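Side-chain contacts in malonyl CoA-acyl carrier protein transacylase (Clostridium perfringens, PDB 3PTW), which probably transfers malonyl groups from malonyl-CoA to the acyl carrier protein, the step that supplies malonyl units for fatty acid synthesis: residues A[64-69]-A[90-95]; A[4-9]-A[72-77]; A[38-43]-A[112-117]; A[16-21]-A[54-59]. All coordinates share one frame; numbering follows the deposited sequence.

Interaction 1 (A[64-69]-A[90-95]); sequences PAIITT and LSLGEY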
# COMPACT_ATOMS: atom_id res chain seq x y z
N PRO A 64 3.17 6.36 -9.12
CA PRO A 64 2.06 6.72 -10.02
C PRO A 64 1.70 5.63 -11.01
O PRO A 64 0.59 5.64 -11.57
CB PRO A 64 2.59 7.94 -10.78
CG PRO A 64 4.11 7.80 -10.72
CD PRO A 64 4.35 7.22 -9.34
N ALA A 65 2.62 4.71 -11.26
CA ALA A 65 2.31 3.56 -12.11
C ALA A 65 1.26 2.67 -11.44
O ALA A 65 0.24 2.36 -12.04
CB ALA A 65 3.56 2.78 -12.44
N ILE A 66 1.50 2.30 -10.19
CA ILE A 66 0.56 1.46 -9.42
C ILE A 66 -0.77 2.17 -9.16
O ILE A 66 -1.84 1.57 -9.33
CB ILE A 66 1.21 0.97 -8.10
CG1 ILE A 66 2.31 -0.04 -8.43
CG2 ILE A 66 0.16 0.38 -7.13
CD1 ILE A 66 3.08 -0.53 -7.26
N ILE A 67 -0.70 3.44 -8.78
CA ILE A 67 -1.89 4.23 -8.49
C ILE A 67 -2.86 4.27 -9.68
O ILE A 67 -4.07 4.13 -9.50
CB ILE A 67 -1.52 5.66 -8.02
CG1 ILE A 67 -0.87 5.61 -6.62
CG2 ILE A 67 -2.73 6.59 -8.04
CD1 ILE A 67 -1.72 4.97 -5.53
N THR A 68 -2.29 4.44 -10.88
CA THR A 68 -3.05 4.44 -12.13
C THR A 68 -3.67 3.08 -12.40
O THR A 68 -4.82 2.98 -12.81
CB THR A 68 -2.14 4.79 -13.37
OG1 THR A 68 -1.52 6.07 -13.16
CG2 THR A 68 -2.96 4.83 -14.65
N THR A 69 -2.87 2.04 -12.21
CA THR A 69 -3.30 0.66 -12.42
C THR A 69 -4.45 0.29 -11.47
O THR A 69 -5.48 -0.24 -11.91
CB THR A 69 -2.08 -0.28 -12.32
OG1 THR A 69 -1.25 -0.07 -13.48
CG2 THR A 69 -2.50 -1.76 -12.25
N LEU A 90 -1.44 -0.57 1.90
CA LEU A 90 -0.24 -0.84 2.68
C LEU A 90 0.81 0.10 2.14
O LEU A 90 1.41 -0.16 1.09
CB LEU A 90 0.17 -2.32 2.53
CG LEU A 90 1.39 -3.04 3.16
CD1 LEU A 90 2.56 -2.16 3.59
CD2 LEU A 90 1.01 -3.90 4.29
N SER A 91 1.00 1.21 2.87
CA SER A 91 1.79 2.37 2.43
C SER A 91 1.13 3.05 1.21
O SER A 91 0.20 3.85 1.39
CB SER A 91 3.27 2.01 2.20
OG SER A 91 4.02 3.14 1.77
N LEU A 92 1.57 2.73 -0.00
CA LEU A 92 1.11 3.45 -1.20
C LEU A 92 -0.39 3.33 -1.49
O LEU A 92 -1.02 4.32 -1.87
CB LEU A 92 1.90 3.01 -2.44
CG LEU A 92 1.40 3.59 -3.77
CD1 LEU A 92 1.57 5.11 -3.84
CD2 LEU A 92 2.08 2.93 -4.95
N GLY A 93 -0.94 2.13 -1.31
CA GLY A 93 -2.37 1.88 -1.57
C GLY A 93 -3.33 2.68 -0.69
O GLY A 93 -4.53 2.74 -0.98
N GLU A 94 -2.80 3.31 0.36
CA GLU A 94 -3.60 4.23 1.18
C GLU A 94 -4.07 5.41 0.34
O GLU A 94 -5.18 5.93 0.55
CB GLU A 94 -2.81 4.74 2.39
CG GLU A 94 -3.55 5.79 3.24
CD GLU A 94 -3.14 5.74 4.69
OE1 GLU A 94 -2.82 4.62 5.18
OE2 GLU A 94 -3.15 6.81 5.35
N TYR A 95 -3.25 5.80 -0.64
CA TYR A 95 -3.65 6.83 -1.61
C TYR A 95 -4.81 6.39 -2.50
O TYR A 95 -5.74 7.16 -2.71
CB TYR A 95 -2.46 7.35 -2.43
CG TYR A 95 -1.56 8.23 -1.59
CD1 TYR A 95 -1.73 9.61 -1.56
CD2 TYR A 95 -0.55 7.67 -0.79
CE1 TYR A 95 -0.92 10.42 -0.78
CE2 TYR A 95 0.26 8.48 0.01
CZ TYR A 95 0.07 9.85 0.00
OH TYR A 95 0.86 10.67 0.78
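The side chain of L92 reaches across to helix 59-79 and forks over two consecutive isoleucines, each of its methyls taking one of them. CD1 goes to I67, 3.7 Å from both I67 CG1 and I67 CD1, while the other branch, L92 CD2, lies 3.8 Å from I66 CB and almost as near to I66 CG2. With CG anti to the backbone N (chi1 174°), the fork is carried straight out toward the helix, and it meets both isoleucines at a slant. I67 starts off to one side, but its CD1 reaches 90-95, ending 3.8 Å from L92 O and 4.0 Å from Y95 CB. The ring of Y95 then turns away from helix 59-79, with L92 O in its plane at the edge. No polar bond spans the contact, and its touching residues are all buried. V110 and V113 of helix 106-122 also pack on I67. Next to L92 in the chain, S91 OG is hydrogen-bonded to R116 NH2 of helix 106-122. The sequence G89-L90-S91-L92-G93, in a tight turn between strand 86-89 and helix 93-100, is consistent with the nucleophile elbow of acyltransferases, here backed by helix 59-79.

Interaction 2 (A[4-9]-A[72-77]); sequences LGFLFA and AILTAL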
# COMPACT_ATOMS: atom_id res chain seq x y z
N LEU A 4 -18.27 -6.06 1.93
CA LEU A 4 -17.01 -5.94 1.18
C LEU A 4 -16.05 -4.85 1.63
O LEU A 4 -16.44 -3.69 1.79
CB LEU A 4 -17.26 -5.75 -0.32
CG LEU A 4 -18.41 -6.44 -1.06
CD1 LEU A 4 -18.29 -6.10 -2.54
CD2 LEU A 4 -18.45 -7.96 -0.86
N GLY A 5 -14.77 -5.22 1.77
CA GLY A 5 -13.68 -4.26 2.00
C GLY A 5 -12.66 -4.27 0.87
O GLY A 5 -12.26 -5.33 0.40
N PHE A 6 -12.25 -3.09 0.40
CA PHE A 6 -11.27 -2.99 -0.71
C PHE A 6 -9.85 -2.85 -0.17
O PHE A 6 -9.61 -2.09 0.78
CB PHE A 6 -11.56 -1.79 -1.62
CG PHE A 6 -12.75 -1.97 -2.56
CD1 PHE A 6 -13.29 -3.21 -2.82
CD2 PHE A 6 -13.28 -0.86 -3.21
CE1 PHE A 6 -14.38 -3.35 -3.70
CE2 PHE A 6 -14.36 -0.99 -4.10
CZ PHE A 6 -14.90 -2.23 -4.34
N LEU A 7 -8.91 -3.56 -0.78
CA LEU A 7 -7.50 -3.43 -0.44
C LEU A 7 -6.77 -3.04 -1.71
O LEU A 7 -6.94 -3.68 -2.75
CB LEU A 7 -6.93 -4.75 0.11
CG LEU A 7 -7.61 -5.41 1.32
CD1 LEU A 7 -7.00 -6.76 1.59
CD2 LEU A 7 -7.58 -4.54 2.57
N PHE A 8 -5.98 -1.98 -1.63
CA PHE A 8 -5.29 -1.52 -2.84
C PHE A 8 -3.82 -1.85 -2.79
O PHE A 8 -3.14 -1.56 -1.80
CB PHE A 8 -5.53 -0.03 -3.05
CG PHE A 8 -6.98 0.31 -3.26
CD1 PHE A 8 -7.59 0.11 -4.50
CD2 PHE A 8 -7.75 0.80 -2.20
CE1 PHE A 8 -8.92 0.39 -4.70
CE2 PHE A 8 -9.10 1.09 -2.37
CZ PHE A 8 -9.70 0.88 -3.63
N ALA A 9 -3.35 -2.47 -3.88
CA ALA A 9 -1.95 -2.89 -4.04
C ALA A 9 -0.96 -1.75 -3.91
O ALA A 9 -1.30 -0.59 -4.18
CB ALA A 9 -1.76 -3.56 -5.37
N ALA A 72 -7.65 2.19 -12.70
CA ALA A 72 -8.17 1.57 -13.92
C ALA A 72 -8.98 0.30 -13.61
O ALA A 72 -10.02 0.09 -14.20
CB ALA A 72 -7.03 1.25 -14.88
N ILE A 73 -8.49 -0.52 -12.68
CA ILE A 73 -9.20 -1.72 -12.23
C ILE A 73 -10.45 -1.40 -11.39
O ILE A 73 -11.54 -1.95 -11.63
CB ILE A 73 -8.26 -2.67 -11.44
CG1 ILE A 73 -7.15 -3.21 -12.37
CG2 ILE A 73 -9.05 -3.84 -10.80
CD1 ILE A 73 -5.98 -3.86 -11.64
N LEU A 74 -10.27 -0.51 -10.42
CA LEU A 74 -11.38 -0.06 -9.58
C LEU A 74 -12.57 0.49 -10.40
O LEU A 74 -13.73 0.20 -10.08
CB LEU A 74 -10.89 1.02 -8.62
CG LEU A 74 -11.96 1.78 -7.82
CD1 LEU A 74 -12.72 0.83 -6.89
CD2 LEU A 74 -11.32 2.93 -7.05
N THR A 75 -12.28 1.30 -11.42
CA THR A 75 -13.32 1.94 -12.23
C THR A 75 -14.18 0.90 -12.93
O THR A 75 -15.40 1.04 -12.99
CB THR A 75 -12.73 2.93 -13.30
OG1 THR A 75 -11.71 3.75 -12.72
CG2 THR A 75 -13.81 3.84 -13.85
N ALA A 76 -13.53 -0.13 -13.47
CA ALA A 76 -14.22 -1.23 -14.16
C ALA A 76 -15.02 -2.07 -13.17
O ALA A 76 -16.15 -2.46 -13.44
CB ALA A 76 -13.23 -2.10 -14.90
N LEU A 77 -14.42 -2.34 -12.01
CA LEU A 77 -15.16 -2.98 -10.91
C LEU A 77 -16.43 -2.18 -10.58
O LEU A 77 -17.50 -2.76 -10.40
CB LEU A 77 -14.27 -3.14 -9.68
CG LEU A 77 -13.71 -4.52 -9.29
CD1 LEU A 77 -13.74 -5.56 -10.40
CD2 LEU A 77 -12.29 -4.40 -8.71
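This is a buried, wholly apolar contact between a strand and a helix: strand 4-8, an inner strand of the six-stranded mixed sheet, packs against helix 59-79, and one leucine bridges the gap. It is the arrangement of a helix packed on the parallel part of an alpha/beta sheet. L74 sends one methyl to each of two phenylalanines two residues apart on the strand. The shorter approach is L74 CD1 to F6 CE2, at 3.7 Å, with F6 CD2 next at 4.1 Å from the same methyl; the two side chains cross at about a right angle. The other branch reaches F8 more loosely, L74 CD2 standing 4.2 Å from F8 CE1. Because CG of L74 is anti to the backbone N (chi1 170°), the fork projects from the helix toward the strand and can serve both rings. The backbones stay well apart, F8 CA and L74 CA being 9.2 Å from each other, so long side chains do all the touching. F6 and F8 belong to the same side of the strand. H100 of helix 93-100 meets the F6 ring with planes inclined at about 45° and also touches F8 and L74, joining a second helix to the cluster. Along the strand's flanks, F6 bonds through its backbone to I86 and C88 of strand 86-89, and G5 and L7 to strand 269-273, whose I273 packs on F6, I73 and L77.

Interaction 3 (A[38-43]-A[112-117]); sequences EALGID and LVKKRG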
# COMPACT_ATOMS: atom_id res chain seq x y z
N GLU A 38 -2.24 12.46 -19.29
CA GLU A 38 -2.49 13.90 -19.39
C GLU A 38 -2.01 14.64 -18.14
O GLU A 38 -1.35 15.66 -18.24
CB GLU A 38 -3.97 14.21 -19.64
CG GLU A 38 -4.43 14.02 -21.09
CD GLU A 38 -3.73 14.95 -22.09
OE1 GLU A 38 -3.94 14.75 -23.31
OE2 GLU A 38 -2.99 15.88 -21.68
N ALA A 39 -2.31 14.09 -16.96
CA ALA A 39 -1.95 14.76 -15.72
C ALA A 39 -0.43 14.80 -15.50
O ALA A 39 0.09 15.82 -15.03
CB ALA A 39 -2.66 14.10 -14.53
N LEU A 40 0.26 13.72 -15.86
CA LEU A 40 1.69 13.56 -15.58
C LEU A 40 2.58 14.06 -16.71
O LEU A 40 3.76 14.35 -16.49
CB LEU A 40 2.02 12.08 -15.30
CG LEU A 40 2.17 11.55 -13.87
CD1 LEU A 40 1.52 12.45 -12.86
CD2 LEU A 40 1.63 10.13 -13.74
N GLY A 41 2.03 14.15 -17.91
CA GLY A 41 2.80 14.55 -19.09
C GLY A 41 3.78 13.47 -19.49
O GLY A 41 4.83 13.75 -20.05
N ILE A 42 3.46 12.22 -19.16
CA ILE A 42 4.28 11.07 -19.57
C ILE A 42 3.37 9.97 -20.10
O ILE A 42 2.19 9.90 -19.76
CB ILE A 42 5.18 10.52 -18.42
CG1 ILE A 42 5.71 11.64 -17.53
CG2 ILE A 42 6.37 9.75 -18.99
CD1 ILE A 42 6.39 11.13 -16.25
N ASP A 43 3.93 9.10 -20.95
CA ASP A 43 3.18 7.99 -21.52
C ASP A 43 3.04 6.85 -20.50
O ASP A 43 3.89 5.96 -20.41
CB ASP A 43 3.83 7.52 -22.82
CG ASP A 43 2.91 6.64 -23.66
OD1 ASP A 43 2.05 5.93 -23.09
OD2 ASP A 43 3.05 6.66 -24.89
N LEU A 112 0.76 13.63 -7.05
CA LEU A 112 1.29 13.67 -5.69
C LEU A 112 2.22 12.49 -5.36
O LEU A 112 3.30 12.69 -4.79
CB LEU A 112 0.14 13.73 -4.68
CG LEU A 112 0.52 13.92 -3.21
CD1 LEU A 112 1.23 15.25 -3.00
CD2 LEU A 112 -0.73 13.84 -2.34
N VAL A 113 1.80 11.28 -5.73
CA VAL A 113 2.59 10.10 -5.35
C VAL A 113 3.91 9.98 -6.13
O VAL A 113 4.86 9.35 -5.65
CB VAL A 113 1.79 8.78 -5.41
CG1 VAL A 113 0.63 8.80 -4.38
CG2 VAL A 113 1.32 8.47 -6.83
N LYS A 114 3.97 10.59 -7.30
CA LYS A 114 5.21 10.66 -8.05
C LYS A 114 6.21 11.48 -7.24
O LYS A 114 7.36 11.08 -7.06
CB LYS A 114 4.98 11.26 -9.44
CG LYS A 114 6.23 11.45 -10.28
CD LYS A 114 5.86 11.96 -11.68
CE LYS A 114 7.06 12.57 -12.40
NZ LYS A 114 7.94 11.50 -12.93
N LYS A 115 5.75 12.62 -6.71
CA LYS A 115 6.59 13.48 -5.88
C LYS A 115 7.01 12.77 -4.60
O LYS A 115 8.18 12.82 -4.23
CB LYS A 115 5.89 14.82 -5.59
CG LYS A 115 5.83 15.74 -6.82
CD LYS A 115 5.46 17.17 -6.46
CE LYS A 115 5.08 18.02 -7.69
NZ LYS A 115 3.78 17.58 -8.35
N ARG A 116 6.06 12.10 -3.96
CA ARG A 116 6.28 11.32 -2.74
C ARG A 116 7.34 10.25 -2.96
O ARG A 116 8.25 10.10 -2.14
CB ARG A 116 4.96 10.67 -2.32
CG ARG A 116 5.04 9.66 -1.16
CD ARG A 116 3.66 9.02 -0.96
NE ARG A 116 3.55 8.19 0.24
CZ ARG A 116 3.84 6.89 0.28
NH1 ARG A 116 4.30 6.26 -0.79
NH2 ARG A 116 3.70 6.22 1.43
N GLY A 117 7.21 9.52 -4.05
CA GLY A 117 8.13 8.43 -4.37
C GLY A 117 9.53 8.94 -4.54
O GLY A 117 10.49 8.32 -4.08
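Helix 27-40 ends at L40, G41 leaving helical geometry with a positive phi of 70°, and the chain turns past helix 106-122 with L40 CA 8.8 Å from K114 CA. A single long side chain spans that gap. K114 leaves its helix with CG anti to the backbone N and stays nearly straight as far as CE, then bends at the last torsion (chi4 78°) to bring the ammonium round. I42 comes from the other side, and the two side chains meet tip to tip, I42 CD1 lying 3.7 Å from K114 NZ and 4.2 Å from K114 CE. L40 contributes further back along the lysine, where its CG is 4.3 Å from K114 CD. The contact is thus made by I42 at the end of the lysine and by L40 against its CD, with no hydrogen bond between the segments. The charge finds its partners on helix 59-79: K114 NZ forms a salt bridge with E60 OE2 and a cation-pi contact with F61, which also touches I42. P64 of the same helix packs on both L40 and K114. Helix 59-79 therefore supplies the partners that join the C-terminal end of helix 27-40 to helix 106-122, while D43 caps the start of helix 44-49.

Interaction 4 (A[16-21]-A[54-59]); sequences VGMGKE and GLLNKT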
# COMPACT_ATOMS: atom_id res chain seq x y z
N VAL A 16 5.78 -5.40 -15.44
CA VAL A 16 5.55 -4.98 -16.81
C VAL A 16 4.31 -5.69 -17.36
O VAL A 16 4.19 -6.91 -17.27
CB VAL A 16 6.78 -5.30 -17.71
CG1 VAL A 16 6.57 -4.76 -19.11
CG2 VAL A 16 8.05 -4.72 -17.09
N GLY A 17 3.39 -4.91 -17.92
CA GLY A 17 2.15 -5.43 -18.47
C GLY A 17 0.96 -5.32 -17.52
O GLY A 17 -0.16 -5.58 -17.91
N MET A 18 1.20 -4.92 -16.26
CA MET A 18 0.07 -4.69 -15.35
C MET A 18 -0.86 -3.64 -15.96
O MET A 18 -0.41 -2.74 -16.69
CB MET A 18 0.55 -4.30 -13.95
CG MET A 18 1.14 -2.89 -13.84
SD MET A 18 1.80 -2.56 -12.20
CE MET A 18 2.34 -0.85 -12.43
N GLY A 19 -2.16 -3.78 -15.73
CA GLY A 19 -3.15 -2.86 -16.27
C GLY A 19 -3.59 -3.09 -17.70
O GLY A 19 -4.67 -2.65 -18.10
N LYS A 20 -2.76 -3.78 -18.48
CA LYS A 20 -3.00 -3.92 -19.90
C LYS A 20 -4.31 -4.63 -20.24
O LYS A 20 -5.04 -4.19 -21.11
CB LYS A 20 -1.80 -4.61 -20.59
CG LYS A 20 -2.00 -4.92 -22.06
CD LYS A 20 -1.58 -3.75 -22.93
CE LYS A 20 -1.05 -4.24 -24.28
NZ LYS A 20 -2.12 -4.27 -25.31
N GLU A 21 -4.61 -5.73 -19.54
CA GLU A 21 -5.84 -6.49 -19.86
C GLU A 21 -7.10 -5.68 -19.59
O GLU A 21 -8.05 -5.74 -20.37
CB GLU A 21 -5.88 -7.84 -19.14
CG GLU A 21 -4.89 -8.86 -19.69
CD GLU A 21 -5.01 -10.23 -19.04
OE1 GLU A 21 -5.93 -10.47 -18.23
OE2 GLU A 21 -4.16 -11.08 -19.35
N GLY A 54 13.06 1.34 -18.33
CA GLY A 54 13.39 0.65 -17.09
C GLY A 54 13.03 1.44 -15.83
O GLY A 54 13.77 1.39 -14.84
N LEU A 55 11.90 2.14 -15.86
CA LEU A 55 11.48 2.96 -14.71
C LEU A 55 10.61 2.26 -13.68
O LEU A 55 10.52 2.72 -12.55
CB LEU A 55 10.77 4.25 -15.14
CG LEU A 55 11.52 5.43 -15.78
CD1 LEU A 55 13.02 5.43 -15.47
CD2 LEU A 55 11.26 5.40 -17.26
N LEU A 56 9.95 1.17 -14.07
CA LEU A 56 8.91 0.59 -13.21
C LEU A 56 9.35 0.25 -11.78
O LEU A 56 8.54 0.28 -10.85
CB LEU A 56 8.24 -0.61 -13.88
CG LEU A 56 6.73 -0.78 -13.68
CD1 LEU A 56 5.95 0.56 -13.67
CD2 LEU A 56 6.17 -1.70 -14.74
N ASN A 57 10.63 -0.06 -11.60
CA ASN A 57 11.16 -0.34 -10.26
C ASN A 57 11.87 0.85 -9.61
O ASN A 57 12.49 0.71 -8.54
CB ASN A 57 12.06 -1.58 -10.26
CG ASN A 57 11.37 -2.82 -10.81
OD1 ASN A 57 10.22 -3.12 -10.48
ND2 ASN A 57 12.08 -3.56 -11.65
N LYS A 58 11.78 2.01 -10.24
CA LYS A 58 12.24 3.26 -9.63
C LYS A 58 11.05 3.91 -8.91
O LYS A 58 10.05 4.27 -9.54
CB LYS A 58 12.84 4.19 -10.69
CG LYS A 58 14.39 4.23 -10.75
CD LYS A 58 15.08 2.86 -10.58
CE LYS A 58 15.05 2.00 -11.84
NZ LYS A 58 15.86 2.58 -12.95
N THR A 59 11.16 4.06 -7.59
CA THR A 59 10.02 4.42 -6.73
C THR A 59 9.24 5.68 -7.17
O THR A 59 8.00 5.67 -7.19
CB THR A 59 10.42 4.49 -5.23
OG1 THR A 59 10.93 5.79 -4.90
CG2 THR A 59 11.47 3.44 -4.90
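L56 is the hub of a contact between two loops, meeting M18 with one methyl and V16 with the other. The inner part is the M18 side. M18 sets its CG between the backbone N and the carbonyl carbon (chi1 71°) and then runs extended, which carries its terminal methyl over to the leucine; the two side chains meet at an angle, M18 CE 4.1 Å from L56 CD1. Both residues are buried, and A65 of helix 59-79 and the helix 44-49 residues C48 (on M18) and L47 (on L56) close in around them. Toward V16 the closest approach is to backbone, L56 CD2 lying 3.8 Å from V16 N and 3.9 Å from V16 CA. The side chains there are looser, with V16 CG2 4.3 Å from L56 CD2, and V16 itself is exposed to solvent. The backbone near L56 is held by D51, whose carboxylate accepts from the N atoms of L55 and L56. Within 54-59, K58 folds back so that its NZ donates to G54 O over 3.1 Å, from a position tilted 26° out of the carbonyl plane. N57 OD1 accepts from Q14 NE2. Each loop holds a beta turn: a type II turn from G17 to K20, with G19 in its third position at positive phi, and a type I turn from L55 to K58. The arrangement is that of two turns leading into helices, G19 at the N-cap of helix 20-25 and K58 at the N-cap of helix 59-79.

From the N terminus, strand 4-8 opens interaction 2, 16-21 opens interaction 4 and 38-43 opens interaction 3. Interaction 4 closes first, at 54-59, nested within the loop of interaction 2 and crossing interaction 3. Helix 59-79 then opens interaction 1 at 64-69 and closes interaction 2 at 72-77, so these two cross. Interaction 1 closes at 90-95, inside the loop that interaction 3 completes at 112-117; interactions 2 and 3 also cross, without touching. Together they join the central sheet, the N-terminal helices and helix 106-122 around helix 59-79. I66 packs on A9 between interactions 1 and 2, and G117 O meets T59 OG1 between interactions 3 and 4.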